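Local atomic coordinates of tail spike protein (PDB entry 6EU4), a protein that probably recognises and degrades the capsular polysaccharide of Acinetobacter baumannii as the host-binding trimeric tailspike of a bacteriophage. Residues 207-219 / 229-243. Residues are numbered along the deposited sequence; the frame is centred on the assembly and turned at random.
Sequences KGIGLYAPLIALS and TFEGIKSVDAWMCTW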
loop_
_atom_site.group_PDB
_atom_site.type_symbol
_atom_site.label_atom_id
_atom_site.label_comp_id
_atom_site.label_asym_id
_atom_site.label_seq_id
_atom_site.Cartn_x
_atom_site.Cartn_y
_atom_site.Cartn_z
ATOM N N LYS A 207 -0.930 36.184 10.544
ATOM C CA LYS A 207 -1.649 35.398 9.558
ATOM C C LYS A 207 -2.669 34.518 10.263
ATOM O O LYS A 207 -2.580 34.280 11.470
ATOM C CB LYS A 207 -0.711 34.513 8.744
ATOM C CG LYS A 207 0.542 35.198 8.234
ATOM C CD LYS A 207 0.209 36.232 7.231
ATOM C CE LYS A 207 1.407 36.512 6.317
ATOM N NZ LYS A 207 2.497 37.216 7.031
ATOM N N GLY A 208 -3.605 33.987 9.470
ATOM C CA GLY A 208 -4.644 33.125 9.985
ATOM C C GLY A 208 -4.651 31.740 9.363
ATOM O O GLY A 208 -3.600 31.183 9.045
ATOM N N ILE A 209 -5.842 31.191 9.180
ATOM C CA ILE A 209 -6.055 29.853 8.641
ATOM C C ILE A 209 -6.277 29.971 7.147
ATOM O O ILE A 209 -7.002 30.854 6.695
ATOM C CB ILE A 209 -7.275 29.194 9.313
ATOM C CG1 ILE A 209 -7.096 29.112 10.821
ATOM C CG2 ILE A 209 -7.553 27.802 8.723
ATOM C CD1 ILE A 209 -8.441 28.951 11.570
ATOM N N GLY A 210 -5.677 29.076 6.373
ATOM C CA GLY A 210 -5.960 29.063 4.963
ATOM C C GLY A 210 -7.373 28.613 4.629
ATOM O O GLY A 210 -8.219 29.398 4.182
ATOM N N LEU A 211 -7.638 27.335 4.867
ATOM C CA LEU A 211 -8.960 26.746 4.682
ATOM C C LEU A 211 -9.440 26.228 6.026
ATOM O O LEU A 211 -8.864 25.276 6.566
ATOM C CB LEU A 211 -8.909 25.625 3.648
ATOM C CG LEU A 211 -10.196 24.812 3.500
ATOM C CD1 LEU A 211 -11.352 25.668 2.993
ATOM C CD2 LEU A 211 -9.989 23.587 2.599
ATOM N N TYR A 212 -10.490 26.849 6.564
ATOM C CA TYR A 212 -11.147 26.372 7.774
ATOM C C TYR A 212 -12.374 25.590 7.319
ATOM O O TYR A 212 -13.358 26.169 6.847
ATOM C CB TYR A 212 -11.519 27.507 8.721
ATOM C CG TYR A 212 -12.105 26.988 10.015
ATOM C CD1 TYR A 212 -11.455 25.999 10.737
ATOM C CD2 TYR A 212 -13.324 27.446 10.494
ATOM C CE1 TYR A 212 -11.981 25.497 11.907
ATOM C CE2 TYR A 212 -13.863 26.949 11.671
ATOM C CZ TYR A 212 -13.187 25.972 12.371
ATOM O OH TYR A 212 -13.703 25.465 13.547
ATOM N N ALA A 213 -12.302 24.280 7.447
ATOM C CA ALA A 213 -13.324 23.372 6.922
ATOM C C ALA A 213 -13.716 22.413 8.032
ATOM O O ALA A 213 -13.390 21.219 7.990
ATOM C CB ALA A 213 -12.807 22.633 5.690
ATOM N N PRO A 214 -14.419 22.908 9.050
ATOM C CA PRO A 214 -14.585 22.095 10.264
ATOM C C PRO A 214 -15.363 20.811 10.013
ATOM O O PRO A 214 -14.953 19.746 10.492
ATOM C CB PRO A 214 -15.315 23.037 11.229
ATOM C CG PRO A 214 -15.890 24.142 10.366
ATOM C CD PRO A 214 -14.918 24.280 9.219
ATOM N N LEU A 215 -16.468 20.885 9.274
ATOM C CA LEU A 215 -17.384 19.758 9.062
ATOM C C LEU A 215 -17.530 19.568 7.551
ATOM O O LEU A 215 -18.241 20.339 6.898
ATOM C CB LEU A 215 -18.744 20.020 9.724
ATOM C CG LEU A 215 -18.736 20.492 11.186
ATOM C CD1 LEU A 215 -20.150 20.814 11.663
ATOM C CD2 LEU A 215 -18.098 19.452 12.095
ATOM N N ILE A 216 -16.866 18.551 6.995
ATOM C CA ILE A 216 -16.862 18.327 5.548
ATOM C C ILE A 216 -17.024 16.845 5.261
ATOM O O ILE A 216 -16.651 15.982 6.067
ATOM C CB ILE A 216 -15.576 18.851 4.857
ATOM C CG1 ILE A 216 -14.331 18.317 5.564
ATOM C CG2 ILE A 216 -15.583 20.371 4.817
ATOM C CD1 ILE A 216 -13.027 18.616 4.836
ATOM N N ALA A 217 -17.601 16.551 4.101
ATOM C CA ALA A 217 -17.812 15.165 3.719
ATOM C C ALA A 217 -17.932 15.064 2.212
ATOM O O ALA A 217 -18.339 16.014 1.536
ATOM C CB ALA A 217 -19.085 14.586 4.346
ATOM N N LEU A 218 -17.640 13.871 1.712
ATOM C CA LEU A 218 -18.061 13.462 0.377
ATOM C C LEU A 218 -17.586 14.444 -0.697
ATOM O O LEU A 218 -18.364 14.901 -1.537
ATOM C CB LEU A 218 -19.580 13.309 0.337
ATOM C CG LEU A 218 -20.150 12.280 1.307
ATOM C CD1 LEU A 218 -21.646 12.537 1.484
ATOM C CD2 LEU A 218 -19.911 10.859 0.835
ATOM N N SER A 219 -16.290 14.774 -0.664
ATOM C CA SER A 219 -15.770 15.888 -1.454
ATOM C C SER A 219 -14.421 15.531 -2.049
ATOM O O SER A 219 -13.730 14.613 -1.583
ATOM C CB SER A 219 -15.606 17.159 -0.620
ATOM O OG SER A 219 -16.858 17.688 -0.226
ATOM N N THR A 229 0.252 31.309 5.631
ATOM C CA THR A 229 -0.716 31.081 6.694
ATOM C C THR A 229 -0.017 30.724 7.996
ATOM O O THR A 229 1.148 30.330 8.021
ATOM C CB THR A 229 -1.688 29.921 6.369
ATOM O OG1 THR A 229 -0.990 28.659 6.393
ATOM C CG2 THR A 229 -2.358 30.140 5.030
ATOM N N PHE A 230 -0.787 30.831 9.079
ATOM C CA PHE A 230 -0.398 30.308 10.384
ATOM C C PHE A 230 -0.753 28.831 10.490
ATOM O O PHE A 230 0.064 28.006 10.928
ATOM C CB PHE A 230 -1.107 31.123 11.470
ATOM C CG PHE A 230 -0.843 30.660 12.874
ATOM C CD1 PHE A 230 0.401 30.838 13.451
ATOM C CD2 PHE A 230 -1.856 30.116 13.639
ATOM C CE1 PHE A 230 0.634 30.446 14.764
ATOM C CE2 PHE A 230 -1.624 29.719 14.951
ATOM C CZ PHE A 230 -0.385 29.878 15.502
ATOM N N GLU A 231 -1.972 28.488 10.071
ATOM C CA GLU A 231 -2.433 27.105 9.967
ATOM C C GLU A 231 -2.977 26.930 8.562
ATOM O O GLU A 231 -3.711 27.793 8.075
ATOM C CB GLU A 231 -3.501 26.812 11.035
ATOM C CG GLU A 231 -2.937 26.802 12.425
ATOM C CD GLU A 231 -3.980 26.901 13.546
ATOM O OE1 GLU A 231 -5.183 27.108 13.271
ATOM O OE2 GLU A 231 -3.575 26.800 14.722
ATOM N N GLY A 232 -2.605 25.836 7.898
ATOM C CA GLY A 232 -2.941 25.697 6.494
ATOM C C GLY A 232 -4.368 25.259 6.236
ATOM O O GLY A 232 -5.195 26.040 5.753
ATOM N N ILE A 233 -4.635 23.988 6.525
ATOM C CA ILE A 233 -5.943 23.364 6.360
ATOM C C ILE A 233 -6.348 22.796 7.720
ATOM O O ILE A 233 -5.568 22.080 8.361
ATOM C CB ILE A 233 -5.912 22.278 5.269
ATOM C CG1 ILE A 233 -5.592 22.919 3.905
ATOM C CG2 ILE A 233 -7.253 21.525 5.219
ATOM C CD1 ILE A 233 -5.299 21.935 2.829
ATOM N N LYS A 234 -7.553 23.138 8.171
ATOM C CA LYS A 234 -7.980 22.850 9.534
ATOM C C LYS A 234 -9.415 22.335 9.548
ATOM O O LYS A 234 -10.322 23.027 9.083
ATOM C CB LYS A 234 -7.858 24.112 10.370
ATOM C CG LYS A 234 -8.107 23.915 11.831
ATOM C CD LYS A 234 -7.779 25.192 12.587
ATOM C CE LYS A 234 -7.691 24.947 14.071
ATOM N NZ LYS A 234 -7.310 26.215 14.803
ATOM N N SER A 235 -9.620 21.152 10.127
ATOM C CA SER A 235 -10.910 20.478 10.103
ATOM C C SER A 235 -11.130 19.773 11.438
ATOM O O SER A 235 -10.180 19.476 12.171
ATOM C CB SER A 235 -10.963 19.488 8.927
ATOM O OG SER A 235 -12.204 18.811 8.826
ATOM N N VAL A 236 -12.402 19.498 11.733
ATOM C CA VAL A 236 -12.826 18.802 12.952
ATOM C C VAL A 236 -13.342 17.398 12.649
ATOM O O VAL A 236 -13.012 16.432 13.349
ATOM C CB VAL A 236 -13.911 19.616 13.692
ATOM C CG1 VAL A 236 -14.463 18.840 14.860
ATOM C CG2 VAL A 236 -13.383 20.973 14.162
ATOM N N ASP A 237 -14.216 17.281 11.649
ATOM C CA ASP A 237 -14.908 16.036 11.320
ATOM C C ASP A 237 -15.014 16.035 9.801
ATOM O O ASP A 237 -15.816 16.784 9.230
ATOM C CB ASP A 237 -16.280 15.968 11.992
ATOM C CG ASP A 237 -17.024 14.650 11.736
ATOM O OD1 ASP A 237 -16.806 13.981 10.710
ATOM O OD2 ASP A 237 -17.887 14.304 12.577
ATOM N N ALA A 238 -14.172 15.227 9.165
ATOM C CA ALA A 238 -14.123 15.050 7.723
ATOM C C ALA A 238 -14.297 13.571 7.427
ATOM O O ALA A 238 -13.659 12.726 8.069
ATOM C CB ALA A 238 -12.785 15.560 7.157
ATOM N N TRP A 239 -15.158 13.250 6.474
ATOM C CA TRP A 239 -15.284 11.856 6.074
ATOM C C TRP A 239 -15.514 11.733 4.578
ATOM O O TRP A 239 -16.149 12.585 3.947
ATOM C CB TRP A 239 -16.380 11.156 6.873
ATOM C CG TRP A 239 -17.759 11.765 6.837
ATOM C CD1 TRP A 239 -18.217 12.850 7.558
ATOM C CD2 TRP A 239 -18.861 11.304 6.067
ATOM N NE1 TRP A 239 -19.538 13.072 7.280
ATOM C CE2 TRP A 239 -19.958 12.139 6.364
ATOM C CE3 TRP A 239 -19.032 10.253 5.152
ATOM C CZ2 TRP A 239 -21.203 11.970 5.769
ATOM C CZ3 TRP A 239 -20.274 10.080 4.575
ATOM C CH2 TRP A 239 -21.342 10.936 4.891
HETATM N N MSE A 240 -14.949 10.676 4.006
HETATM C CA MSE A 240 -15.083 10.431 2.577
HETATM C C MSE A 240 -14.656 11.654 1.760
HETATM O O MSE A 240 -15.427 12.180 0.944
HETATM C CB MSE A 240 -16.517 10.020 2.224
HETATM C CG MSE A 240 -16.837 8.607 2.609
HETATM SE SE MSE A 240 -15.959 7.370 1.336
HETATM C CE MSE A 240 -16.236 5.728 2.341
ATOM N N CYS A 241 -13.406 12.086 1.961
ATOM C CA CYS A 241 -12.825 13.155 1.161
ATOM C C CYS A 241 -11.487 12.700 0.611
ATOM O O CYS A 241 -10.737 11.985 1.290
ATOM C CB CYS A 241 -12.621 14.444 1.958
ATOM S SG CYS A 241 -14.125 15.212 2.595
ATOM N N THR A 242 -11.200 13.101 -0.625
ATOM C CA THR A 242 -9.885 12.888 -1.208
ATOM C C THR A 242 -9.209 14.223 -1.460
ATOM O O THR A 242 -9.859 15.235 -1.754
ATOM C CB THR A 242 -9.947 12.089 -2.513
ATOM O OG1 THR A 242 -10.625 12.853 -3.510
ATOM C CG2 THR A 242 -10.669 10.762 -2.310
ATOM N N TRP A 243 -7.886 14.197 -1.316
ATOM C CA TRP A 243 -7.020 15.364 -1.416
ATOM C C TRP A 243 -5.874 14.967 -2.329
ATOM O O TRP A 243 -5.122 14.045 -2.002
ATOM C CB TRP A 243 -6.474 15.779 -0.041
ATOM C CG TRP A 243 -7.532 15.947 1.047
ATOM C CD1 TRP A 243 -8.140 14.944 1.750
ATOM C CD2 TRP A 243 -8.090 17.174 1.543
ATOM N NE1 TRP A 243 -9.045 15.468 2.642
ATOM C CE2 TRP A 243 -9.039 16.832 2.535
ATOM C CE3 TRP A 243 -7.886 18.521 1.249
ATOM C CZ2 TRP A 243 -9.779 17.788 3.220
ATOM C CZ3 TRP A 243 -8.619 19.471 1.943
ATOM C CH2 TRP A 243 -9.551 19.096 2.916
#
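The carbonyl oxygen of Pro214 is gripped by two consecutive backbone N-H groups, Val236 N and Asp237 N, each at 2.8 Å. Asp237 N comes almost straight at the oxygen, with a C=O...N angle of 176°. Val236 N uses a lone pair in the carbonyl plane. The pair of bonds joins two successive coils of a right-handed parallel beta-helix, the fold usual for phage tailspikes, at the bend between strands 211-212 and 215-217. Residues 207-219 and 229-243 lie one above the other in parallel register, joined by backbone bonds. At the same bend, Ser235 OG donates to Ala213 O over 2.8 Å.

Inside the coil, apolar side chains pack against each other. With chi1 at 51°, Ile216 turns CG1 to the side of Ala238, 3.5 Å from its CB. Ile216 CD1 reaches the edge of the Trp243 ring, 3.7 Å from CZ2. Trp243 NE1 is satisfied by Gln271.

On the face of strands 211-212 and 233-234 that carries Tyr212, the Lys234 side chain is fully extended. Its NZ forms a salt bridge with Glu231 OE1, while the other carboxylate oxygen of Glu231 pairs with Arg253. The aliphatic part of Lys234 passes at about a right angle to Ile209, with CD 4.0 Å from Ile209 CD1.

At the corner after strands 215-217 and 237-239, Trp239 meets Trp277 of the second subunit, so this corner lies at the interface between subunits. Leu218 CD1 touches Trp239 at CH2. Ala217 CB lies over one face of the indole, 3.4 Å from the centroid of its five-membered ring, in a CH-pi contact.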